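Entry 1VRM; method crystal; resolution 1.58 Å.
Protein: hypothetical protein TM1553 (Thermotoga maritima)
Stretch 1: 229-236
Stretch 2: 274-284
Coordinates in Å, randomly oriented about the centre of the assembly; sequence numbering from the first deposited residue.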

# COMPACT_ATOMS: atom_id res chain seq x y z
N ALA A 229 -8.50 -9.90 0.25
CA ALA A 229 -7.85 -8.90 -0.54
C ALA A 229 -6.56 -9.41 -1.14
O ALA A 229 -5.99 -10.40 -0.70
CB ALA A 229 -7.52 -7.65 0.39
N VAL A 230 -6.12 -8.72 -2.19
CA VAL A 230 -4.84 -9.01 -2.80
C VAL A 230 -4.16 -7.66 -3.08
O VAL A 230 -4.82 -6.70 -3.48
CB VAL A 230 -4.94 -9.90 -4.04
CG1 VAL A 230 -5.80 -9.32 -5.16
CG2 VAL A 230 -3.54 -10.23 -4.57
N ALA A 231 -2.86 -7.60 -2.86
CA ALA A 231 -2.10 -6.36 -3.13
C ALA A 231 -0.76 -6.76 -3.75
O ALA A 231 -0.15 -7.75 -3.31
CB ALA A 231 -1.88 -5.57 -1.84
N THR A 232 -0.24 -5.94 -4.66
CA THR A 232 1.01 -6.17 -5.30
C THR A 232 1.90 -4.93 -5.14
O THR A 232 1.43 -3.78 -5.33
CB THR A 232 0.78 -6.55 -6.78
OG1 THR A 232 0.09 -7.81 -6.85
CG2 THR A 232 2.12 -6.67 -7.52
N SER A 233 3.17 -5.14 -4.77
CA SER A 233 4.18 -4.08 -4.84
C SER A 233 5.14 -4.50 -5.95
O SER A 233 5.58 -5.62 -6.01
CB SER A 233 4.97 -3.94 -3.55
OG SER A 233 4.16 -3.40 -2.54
N GLY A 234 5.54 -3.54 -6.77
CA GLY A 234 6.40 -3.86 -7.90
C GLY A 234 7.33 -2.71 -8.20
O GLY A 234 7.10 -1.56 -7.82
N ASP A 235 8.35 -3.04 -8.97
CA ASP A 235 9.31 -2.02 -9.42
C ASP A 235 8.87 -1.28 -10.66
O ASP A 235 9.63 -0.52 -11.24
CB ASP A 235 10.69 -2.63 -9.59
CG ASP A 235 10.83 -3.45 -10.85
OD1 ASP A 235 9.85 -3.72 -11.53
OD2 ASP A 235 11.98 -3.81 -11.17
N TYR A 236 7.62 -1.46 -11.06
CA TYR A 236 7.08 -0.80 -12.23
C TYR A 236 6.00 0.21 -11.84
O TYR A 236 5.43 0.83 -12.71
CB TYR A 236 6.52 -1.86 -13.18
CG TYR A 236 5.54 -2.82 -12.50
CD1 TYR A 236 4.22 -2.42 -12.23
CD2 TYR A 236 5.94 -4.07 -12.09
CE1 TYR A 236 3.32 -3.28 -11.58
CE2 TYR A 236 5.03 -4.95 -11.45
CZ TYR A 236 3.74 -4.55 -11.20
OH TYR A 236 2.87 -5.43 -10.58
N THR A 274 -3.48 -4.99 5.52
CA THR A 274 -2.44 -5.99 5.75
C THR A 274 -1.72 -6.35 4.42
O THR A 274 -0.48 -6.39 4.37
CB THR A 274 -3.04 -7.24 6.36
OG1 THR A 274 -3.60 -6.88 7.62
CG2 THR A 274 -2.01 -8.37 6.55
N ALA A 275 -2.48 -6.60 3.37
CA ALA A 275 -1.91 -7.02 2.12
C ALA A 275 -1.01 -5.92 1.57
O ALA A 275 0.06 -6.19 1.03
CB ALA A 275 -3.00 -7.38 1.10
N ASP A 276 -1.46 -4.66 1.68
CA ASP A 276 -0.70 -3.51 1.16
C ASP A 276 0.62 -3.32 1.96
O ASP A 276 1.69 -3.27 1.37
CB ASP A 276 -1.59 -2.24 1.23
CG ASP A 276 -1.07 -1.09 0.41
OD1 ASP A 276 -0.17 -1.29 -0.40
OD2 ASP A 276 -1.63 0.04 0.62
N ALA A 277 0.53 -3.25 3.30
CA ALA A 277 1.74 -3.04 4.12
C ALA A 277 2.74 -4.17 3.93
O ALA A 277 3.94 -3.96 3.82
CB ALA A 277 1.44 -2.88 5.57
N LEU A 278 2.23 -5.41 3.94
CA LEU A 278 3.12 -6.55 3.86
C LEU A 278 3.65 -6.80 2.46
O LEU A 278 4.73 -7.34 2.31
CB LEU A 278 2.48 -7.79 4.47
CG LEU A 278 2.20 -7.68 5.97
CD1 LEU A 278 1.67 -9.00 6.52
CD2 LEU A 278 3.40 -7.27 6.77
N SER A 279 2.99 -6.28 1.44
CA SER A 279 3.53 -6.46 0.08
C SER A 279 4.78 -5.56 -0.04
O SER A 279 5.76 -5.96 -0.63
CB SER A 279 2.52 -6.18 -1.01
OG SER A 279 2.17 -4.81 -1.06
N THR A 280 4.73 -4.37 0.58
CA THR A 280 5.88 -3.48 0.61
C THR A 280 7.02 -4.13 1.39
O THR A 280 8.15 -4.19 0.94
CB THR A 280 5.46 -2.12 1.24
OG1 THR A 280 4.43 -1.53 0.41
CG2 THR A 280 6.63 -1.18 1.38
N ALA A 281 6.71 -4.61 2.60
CA ALA A 281 7.75 -5.24 3.41
C ALA A 281 8.37 -6.45 2.71
O ALA A 281 9.57 -6.66 2.72
CB ALA A 281 7.18 -5.70 4.74
N GLY A 282 7.51 -7.28 2.12
CA GLY A 282 8.00 -8.48 1.41
C GLY A 282 8.89 -8.12 0.24
O GLY A 282 9.89 -8.81 -0.04
N PHE A 283 8.53 -7.08 -0.48
CA PHE A 283 9.36 -6.60 -1.60
C PHE A 283 10.78 -6.26 -1.10
O PHE A 283 11.77 -6.66 -1.67
CB PHE A 283 8.75 -5.37 -2.22
CG PHE A 283 9.43 -4.95 -3.51
CD1 PHE A 283 10.59 -4.18 -3.44
CD2 PHE A 283 8.92 -5.30 -4.74
CE1 PHE A 283 11.22 -3.75 -4.61
CE2 PHE A 283 9.56 -4.90 -5.91
CZ PHE A 283 10.71 -4.11 -5.83
N VAL A 284 10.86 -5.49 -0.02
CA VAL A 284 12.12 -5.11 0.56
C VAL A 284 12.90 -6.31 1.11
O VAL A 284 14.10 -6.35 1.00
CB VAL A 284 11.92 -4.07 1.68
CG1 VAL A 284 13.21 -3.86 2.49
CG2 VAL A 284 11.32 -2.76 1.14

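The helix 274-284 lies along the strand 229-234 with their N-to-C directions 28° apart and their axes approaching to 7.0 Å. So close a packing of helix on strand calls for small side chains where the backbones come nearest, and alanine and serine fill those places on both elements. In the strand, alternation sends the CA-to-CB bonds of Ala229, Ala231 and Ser233 toward the helix, while those of Val230 and Thr232 point away.

At the start of the helix, Thr274 is out of reach of the strand, and the first contact belongs to Ala275. Its CA lies 5.3 Å from the CA of Ala231, and the two methyl groups meet, Ala275 CB to Ala231 CB, at 3.6 Å. Each methyl fills the space between the backbones without holding them apart; Ala231 CB also rests 3.5 Å from Ala275 O, so the strand methyl packs on helix backbone as well as on side chain.

Asp276 directs its CA-to-CB bond away, and its carboxylate is hydrogen-bonded elsewhere in the structure. Its backbone still takes part, with Asp276 N 3.7 Å from Ala231 CB. Ala277 and Leu278 make no contact with the strand, as expected for residues on other sides of the helix.

One turn after Ala275, Ser279 again points toward the strand, with Ser279 CA 5.5 Å from Ser233 CA. Its p rotamer lets OG donate a hydrogen bond back to Asp276 O, at 2.9 Å, which satisfies a buried hydroxyl within the helix itself. Ser279 OG also lies 2.9 Å from Ser233 OG. Serine suits both positions because it is nearly as small as alanine yet brings a polar atom to the contact. Ser233 has the most area covered of any residue here, 78 Å². Thr280, set sideways, borders the same hydroxyl, with Thr280 OG1 3.5 Å from Ser233 OG.

Ala281 and Gly282 then turn clear of the strand, and Phe283 returns toward it. Here the strand gives way to a loop after Gly234, and a large ring replaces the small side chains. With chi1 at -171° (t), the ring extends past the end of the strand: Phe283 CD2 lies 3.6 Å from Ser233 O, and Phe283 CE2 is 3.9 Å from Gly234 CA and 3.8 Å from Asp235 N. Gly234 meets the ring through its CA; glycine suits the place because a CB on Gly234 would point away from the helix and clash with Tyr236 CE2, at 2.5 Å. The Asp235 carboxylate finds its hydrogen bonds elsewhere. Val284 lies out of reach. Altogether 368 Å² is buried between the stretches, chiefly through close packing of small residues and one aromatic ring.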